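Local coordinates for venom allergen-like (VAL) 4 protein (Schistosoma mansoni, PDB 4P27) that probably binds lipids as a secreted SCP/TAPS (CAP superfamily) protein that lacks the prototypical CAP motifs, at residues A[23-26]-A[31-34]. Numbering follows the deposited sequence.
Sequences KNCR and PPAK
Pro32 meets Cys25 through the outer part of its pyrrolidine ring. The sulfur lies obliquely above the rim, with Cys25 SG 3.7 Å from Pro32 CG and CB and CD only slightly farther off. With SG anti to its own carbonyl carbon and beside the backbone N (chi1 -66°), the sulfur comes to lie by the ring. That same sulfur is bonded to Cys158 SG, and Cys158 also touches Pro32, so the ring packs against the disulfide. Pro32 CB also approaches the main chain, 4.1 Å from Cys25 N. Here Cys25 has a left-handed backbone conformation (phi 68°, psi 25°) just after the chain leaves helix 6-22. Both segments belong to the loop that joins this first helix of the CAP alpha-beta-alpha sandwich to edge strand 40-41 of the central sheet; four residues separate them, and the disulfide ties the loop to Cys158, the last modelled residue, near the C-terminus. Ala33 comes next and packs against Lys23 with both its carbonyl and its methyl group. Its carbonyl oxygen, Ala33 O, lies 3.7 Å from Lys23 CA and 3.8 Å from Lys23 CG. The methyl meets the base of the lysine side chain, Ala33 CB to Lys23 CG being 4.1 Å, while the outer part of that chain bends off at its third torsion. No hydrogen bond joins the two segments directly: the backbone of Ala33 bonds instead to Val22, at the end of the helix, and that of Pro32 to Lys153, whose NZ also bonds to Lys23 O. Beyond it, Lys34 bonds through its backbone to Glu151, which its side chain also touches. The NAG sugar of a protein-linked glycan is about 8 Å from the side chain of Ala33.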
loop_
_atom_site.group_PDB
_atom_site.type_symbol
_atom_site.label_atom_id
_atom_site.label_comp_id
_atom_site.label_asym_id
_atom_site.label_seq_id
_atom_site.Cartn_x
_atom_site.Cartn_y
_atom_site.Cartn_z
ATOM N N LYS A 23 14.227 -0.017 3.386
ATOM C CA LYS A 23 15.236 0.157 4.469
ATOM C C LYS A 23 16.686 -0.265 4.170
ATOM O O LYS A 23 17.559 0.010 4.981
ATOM C CB LYS A 23 14.857 -0.557 5.706
ATOM C CG LYS A 23 13.630 0.026 6.274
ATOM C CD LYS A 23 13.470 -0.386 7.705
ATOM C CE LYS A 23 13.100 -1.828 7.733
ATOM N NZ LYS A 23 12.318 -2.116 8.961
ATOM N N ASN A 24 16.917 -0.936 3.050
ATOM C CA ASN A 24 18.193 -1.582 2.774
ATOM C C ASN A 24 18.644 -1.276 1.372
ATOM O O ASN A 24 19.302 -2.108 0.790
ATOM C CB ASN A 24 18.001 -3.096 2.873
ATOM C CG ASN A 24 17.917 -3.529 4.288
ATOM O OD1 ASN A 24 18.925 -3.432 4.966
ATOM N ND2 ASN A 24 16.699 -3.836 4.805
ATOM N N CYS A 25 18.222 -0.130 0.801
ATOM C CA CYS A 25 18.743 0.371 -0.474
ATOM C C CYS A 25 18.355 -0.467 -1.653
ATOM O O CYS A 25 19.030 -0.446 -2.669
ATOM C CB CYS A 25 20.274 0.512 -0.469
ATOM S SG CYS A 25 20.892 1.751 0.658
ATOM N N ARG A 26 17.258 -1.196 -1.539
ATOM C CA ARG A 26 16.952 -2.171 -2.536
ATOM C C ARG A 26 15.798 -1.662 -3.358
ATOM O O ARG A 26 15.351 -2.361 -4.248
ATOM C CB ARG A 26 16.648 -3.561 -1.918
ATOM C CG ARG A 26 17.887 -4.362 -1.428
ATOM C CD ARG A 26 17.474 -5.787 -0.929
ATOM N NE ARG A 26 17.834 -6.061 0.491
ATOM C CZ ARG A 26 16.985 -6.373 1.487
ATOM N NH1 ARG A 26 15.676 -6.447 1.281
ATOM N NH2 ARG A 26 17.440 -6.587 2.723
ATOM N N PRO A 31 16.113 6.995 -1.703
ATOM C CA PRO A 31 16.951 6.929 -0.493
ATOM C C PRO A 31 16.459 5.861 0.478
ATOM O O PRO A 31 15.272 5.599 0.524
ATOM C CB PRO A 31 16.820 8.332 0.113
ATOM C CG PRO A 31 15.432 8.787 -0.280
ATOM C CD PRO A 31 15.286 8.228 -1.717
ATOM N N PRO A 32 17.370 5.243 1.258
ATOM C CA PRO A 32 16.877 4.208 2.156
ATOM C C PRO A 32 16.168 4.826 3.340
ATOM O O PRO A 32 16.530 5.901 3.764
ATOM C CB PRO A 32 18.196 3.505 2.674
ATOM C CG PRO A 32 19.261 4.544 2.509
ATOM C CD PRO A 32 18.866 5.245 1.183
ATOM N N ALA A 33 15.255 4.091 3.941
ATOM C CA ALA A 33 14.519 4.589 5.045
ATOM C C ALA A 33 15.211 4.299 6.372
ATOM O O ALA A 33 15.753 3.166 6.583
ATOM C CB ALA A 33 13.175 3.910 5.034
ATOM N N LYS A 34 15.175 5.271 7.282
ATOM C CA LYS A 34 15.775 5.102 8.582
ATOM C C LYS A 34 14.973 4.150 9.485
ATOM O O LYS A 34 15.553 3.321 10.202
ATOM C CB LYS A 34 15.910 6.434 9.301
ATOM C CG LYS A 34 16.697 6.374 10.627
ATOM C CD LYS A 34 16.409 7.631 11.436
ATOM C CE LYS A 34 17.649 8.247 12.068
ATOM N NZ LYS A 34 17.357 8.306 13.519
#